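Local atomic coordinates of NADH kinase POS5, mitochondrial (Saccharomyces cerevisiae, PDB entry 3AFO), a protein that phosphorylates NADH and, less readily, NAD(+) with ATP, supplying mitochondria with the reductant NADPH. Residues A[277-289]-A[313-327]. Sequence-based numbering, arbitrary orientation. Where two conformers were deposited one is given.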
# COMPACT_ATOMS: atom_id res chain seq x y z
N PRO A 277 5.49 12.18 -17.04
CA PRO A 277 6.51 12.39 -18.06
C PRO A 277 7.56 13.40 -17.60
O PRO A 277 7.23 14.34 -16.87
CB PRO A 277 5.72 13.03 -19.21
CG PRO A 277 4.35 12.62 -18.99
CD PRO A 277 4.16 12.58 -17.53
N HIS A 278 8.80 13.23 -18.06
CA HIS A 278 9.86 14.17 -17.72
C HIS A 278 9.55 15.57 -18.26
O HIS A 278 10.04 16.57 -17.73
CB HIS A 278 11.22 13.67 -18.23
CG HIS A 278 11.46 13.94 -19.67
ND1 HIS A 278 12.21 15.01 -20.12
CD2 HIS A 278 11.01 13.29 -20.78
CE1 HIS A 278 12.22 15.00 -21.45
NE2 HIS A 278 11.51 13.97 -21.87
N SER A 279 8.71 15.63 -19.29
CA SER A 279 8.30 16.87 -19.95
C SER A 279 7.23 17.68 -19.20
O SER A 279 6.89 18.80 -19.61
CB SER A 279 7.78 16.53 -21.36
OG SER A 279 6.72 15.56 -21.30
N SER A 280 6.71 17.12 -18.10
CA SER A 280 5.60 17.72 -17.34
C SER A 280 5.89 19.09 -16.74
O SER A 280 7.02 19.37 -16.38
CB SER A 280 5.18 16.79 -16.20
OG SER A 280 4.63 15.60 -16.71
N HIS A 281 4.84 19.90 -16.62
CA HIS A 281 4.89 21.20 -15.98
C HIS A 281 3.99 21.07 -14.76
O HIS A 281 2.79 20.80 -14.88
CB HIS A 281 4.36 22.26 -16.96
CG HIS A 281 4.27 23.64 -16.38
ND1 HIS A 281 3.16 24.08 -15.68
CD2 HIS A 281 5.14 24.68 -16.41
CE1 HIS A 281 3.36 25.34 -15.30
NE2 HIS A 281 4.55 25.72 -15.73
N ILE A 282 4.57 21.22 -13.58
CA ILE A 282 3.84 21.00 -12.34
C ILE A 282 3.77 22.30 -11.57
O ILE A 282 4.80 22.95 -11.37
CB ILE A 282 4.50 19.91 -11.46
CG1 ILE A 282 4.63 18.59 -12.25
CG2 ILE A 282 3.68 19.69 -10.16
CD1 ILE A 282 5.51 17.51 -11.60
N ARG A 283 2.56 22.67 -11.17
CA ARG A 283 2.37 23.82 -10.30
C ARG A 283 1.58 23.38 -9.08
O ARG A 283 0.55 22.70 -9.20
CB ARG A 283 1.63 24.95 -11.05
CG ARG A 283 1.30 26.17 -10.17
CD ARG A 283 0.71 27.31 -11.00
NE ARG A 283 -0.61 27.00 -11.55
CZ ARG A 283 -1.75 27.43 -11.03
NH1 ARG A 283 -1.75 28.20 -9.94
NH2 ARG A 283 -2.90 27.11 -11.60
N ILE A 284 2.09 23.76 -7.90
CA ILE A 284 1.42 23.50 -6.63
C ILE A 284 1.20 24.81 -5.85
O ILE A 284 2.16 25.50 -5.51
CB ILE A 284 2.16 22.43 -5.77
CG1 ILE A 284 2.31 21.12 -6.56
CG2 ILE A 284 1.43 22.21 -4.43
CD1 ILE A 284 3.06 20.00 -5.81
N LYS A 285 -0.06 25.14 -5.61
CA LYS A 285 -0.43 26.33 -4.86
C LYS A 285 -0.89 25.96 -3.45
O LYS A 285 -1.67 25.01 -3.27
CB LYS A 285 -1.54 27.08 -5.59
CG LYS A 285 -1.86 28.47 -5.03
CD LYS A 285 -2.88 29.17 -5.94
CE LYS A 285 -3.17 30.60 -5.48
NZ LYS A 285 -4.27 31.19 -6.31
N ILE A 286 -0.37 26.68 -2.46
CA ILE A 286 -0.74 26.48 -1.06
C ILE A 286 -2.13 27.08 -0.82
O ILE A 286 -2.31 28.30 -0.93
CB ILE A 286 0.30 27.15 -0.09
CG1 ILE A 286 1.74 26.79 -0.48
CG2 ILE A 286 -0.01 26.82 1.36
CD1 ILE A 286 2.07 25.27 -0.55
N GLY A 287 -3.10 26.21 -0.53
CA GLY A 287 -4.47 26.64 -0.27
C GLY A 287 -4.81 26.57 1.21
O GLY A 287 -3.93 26.42 2.06
N SER A 288 -6.09 26.69 1.52
CA SER A 288 -6.59 26.52 2.88
C SER A 288 -8.06 26.12 2.79
O SER A 288 -8.64 26.16 1.71
CB SER A 288 -6.44 27.83 3.67
OG SER A 288 -7.21 28.86 3.09
N LYS A 289 -8.64 25.72 3.92
CA LYS A 289 -10.09 25.49 4.00
C LYS A 289 -10.80 26.74 4.52
O LYS A 289 -10.21 27.53 5.27
CB LYS A 289 -10.43 24.26 4.86
CG LYS A 289 -9.27 23.70 5.69
CD LYS A 289 -9.03 24.50 6.97
CE LYS A 289 -7.54 24.55 7.30
NZ LYS A 289 -6.80 25.50 6.41
N VAL A 313 -0.21 30.58 2.63
CA VAL A 313 -1.35 30.43 1.73
C VAL A 313 -1.22 31.44 0.59
O VAL A 313 -1.01 32.63 0.83
CB VAL A 313 -2.68 30.65 2.50
CG1 VAL A 313 -3.86 30.81 1.54
CG2 VAL A 313 -2.93 29.51 3.48
N GLY A 314 -1.31 30.94 -0.65
CA GLY A 314 -1.17 31.76 -1.84
C GLY A 314 0.16 31.64 -2.56
O GLY A 314 0.25 31.97 -3.74
N ASP A 315 1.20 31.20 -1.85
CA ASP A 315 2.49 30.90 -2.48
C ASP A 315 2.29 29.74 -3.47
O ASP A 315 1.38 28.93 -3.31
CB ASP A 315 3.54 30.50 -1.42
CG ASP A 315 3.96 31.66 -0.50
OD1 ASP A 315 3.54 32.82 -0.70
OD2 ASP A 315 4.71 31.40 0.47
N GLU A 316 3.13 29.68 -4.50
CA GLU A 316 3.14 28.54 -5.43
C GLU A 316 4.55 28.11 -5.71
O GLU A 316 5.47 28.94 -5.74
CB GLU A 316 2.54 28.90 -6.79
CG GLU A 316 1.17 29.52 -6.81
CD GLU A 316 0.85 30.06 -8.19
OE1 GLU A 316 1.79 30.48 -8.89
OE2 GLU A 316 -0.33 30.06 -8.58
N ILE A 317 4.72 26.81 -5.94
CA ILE A 317 5.93 26.30 -6.56
C ILE A 317 5.64 25.76 -7.95
O ILE A 317 4.58 25.18 -8.18
CB ILE A 317 6.68 25.24 -5.69
CG1 ILE A 317 5.78 24.04 -5.33
CG2 ILE A 317 7.25 25.89 -4.41
CD1 ILE A 317 6.55 22.84 -4.73
N TYR A 318 6.58 25.98 -8.87
CA TYR A 318 6.56 25.41 -10.21
C TYR A 318 7.71 24.42 -10.29
O TYR A 318 8.83 24.74 -9.91
CB TYR A 318 6.75 26.48 -11.28
CG TYR A 318 5.63 27.49 -11.37
CD1 TYR A 318 4.72 27.46 -12.42
CD2 TYR A 318 5.48 28.48 -10.39
CE1 TYR A 318 3.68 28.40 -12.50
CE2 TYR A 318 4.46 29.42 -10.46
CZ TYR A 318 3.57 29.38 -11.52
OH TYR A 318 2.56 30.30 -11.56
N VAL A 319 7.42 23.21 -10.76
CA VAL A 319 8.44 22.18 -10.82
C VAL A 319 8.53 21.60 -12.21
O VAL A 319 7.52 21.18 -12.79
CB VAL A 319 8.20 21.06 -9.76
CG1 VAL A 319 9.22 19.94 -9.93
CG2 VAL A 319 8.28 21.62 -8.34
N ILE A 320 9.74 21.62 -12.76
CA ILE A 320 10.00 21.10 -14.09
C ILE A 320 11.34 20.36 -14.06
O ILE A 320 12.15 20.57 -13.15
CB ILE A 320 10.09 22.23 -15.19
CG1 ILE A 320 11.11 23.32 -14.80
CG2 ILE A 320 8.71 22.84 -15.49
CD1 ILE A 320 11.55 24.24 -15.99
N ASN A 321 11.56 19.51 -15.05
CA ASN A 321 12.87 18.93 -15.29
C ASN A 321 13.79 20.01 -15.86
O ASN A 321 13.31 20.94 -16.53
CB ASN A 321 12.74 17.79 -16.30
CG ASN A 321 13.92 16.84 -16.25
OD1 ASN A 321 14.49 16.49 -17.28
ND2 ASN A 321 14.28 16.42 -15.05
N GLU A 322 15.08 19.90 -15.58
CA GLU A 322 16.10 20.81 -16.13
C GLU A 322 15.98 20.97 -17.66
O GLU A 322 16.04 22.10 -18.20
CB GLU A 322 17.48 20.29 -15.76
CG GLU A 322 18.59 21.30 -15.94
CD GLU A 322 19.96 20.68 -15.82
OE1 GLU A 322 20.05 19.51 -15.36
OE2 GLU A 322 20.94 21.36 -16.18
N VAL A 323 15.79 19.86 -18.36
CA VAL A 323 15.62 19.90 -19.82
C VAL A 323 14.39 19.11 -20.29
O VAL A 323 14.00 18.12 -19.66
CB VAL A 323 16.87 19.37 -20.58
CG1 VAL A 323 18.01 20.41 -20.54
CG2 VAL A 323 17.32 18.02 -20.01
N GLY A 324 13.78 19.57 -21.39
CA GLY A 324 12.76 18.80 -22.10
C GLY A 324 11.32 19.04 -21.72
O GLY A 324 10.44 18.30 -22.16
N THR A 325 11.06 20.06 -20.90
CA THR A 325 9.69 20.44 -20.53
C THR A 325 8.90 20.81 -21.79
O THR A 325 9.41 21.52 -22.67
CB THR A 325 9.65 21.62 -19.53
OG1 THR A 325 10.48 21.33 -18.39
CG2 THR A 325 8.22 21.91 -19.07
N ILE A 326 7.67 20.31 -21.89
CA ILE A 326 6.74 20.73 -22.94
C ILE A 326 5.73 21.67 -22.31
O ILE A 326 5.07 21.32 -21.32
CB ILE A 326 6.02 19.53 -23.62
CG1 ILE A 326 7.02 18.66 -24.39
CG2 ILE A 326 4.91 20.02 -24.57
CD1 ILE A 326 6.51 17.25 -24.70
N TYR A 327 5.64 22.88 -22.86
CA TYR A 327 4.72 23.89 -22.34
C TYR A 327 3.49 23.96 -23.22
O TYR A 327 3.49 24.67 -24.22
CB TYR A 327 5.40 25.27 -22.27
CG TYR A 327 6.60 25.33 -21.35
CD1 TYR A 327 6.45 25.62 -19.99
CD2 TYR A 327 7.89 25.11 -21.83
CE1 TYR A 327 7.54 25.68 -19.14
CE2 TYR A 327 9.00 25.17 -20.99
CZ TYR A 327 8.81 25.46 -19.65
OH TYR A 327 9.89 25.51 -18.80
O HOH W 1 9.53 19.28 -17.02
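Ile284 and Ile317 face each other as an antiparallel hydrogen-bonded pair, trading two backbone bonds: Ile284 N to Ile317 O and Ile317 N to Ile284 O, both 2.9 Å. Ile282 and Val319 repeat the pattern, and at Ile286 the pairing closes with N bonded to Asp315 O and O to Gly314 N. At the other end the chains part, and one water bridges them, donating to His278 O and Ser280 O and accepting from Asn321 N and Thr325 OG1; past it, Ile326 N bonds Ser279 O (2.8 Å).

Charge and aromatic contacts share the face carrying Arg283, Lys285, Glu316 and Tyr318. Arg283 starts out extended, with CG 4.2 Å from the Tyr318 ring centroid in a CH-pi contact over one face; a bend at chi3 (67°) then turns NH1 to Glu316 OE2, a salt bridge of 2.7 Å that meets the carboxylate from above its plane. Glu316 OE1 takes a weak bond from Tyr318 OH. His281 NE2 meets the edge of the Tyr318 ring, 3.7 Å from Tyr318 CD1. An alanine in place of Arg283, lacking the aliphatic chain that lies over the tyrosine face, would probably leave Glu316 without this charge partner and the ring without its CH-pi contact.

Apolar contacts occupy the reverse face, where Ile284 CB lies 4.0 Å from Ile317 CG1. There Ile284 and Ile317 also pack on Leu204 of strand 201-205, in the beta-sandwich of the C-terminal domain; within their own sheet, strands 213-219 and 174-186 flank the pair.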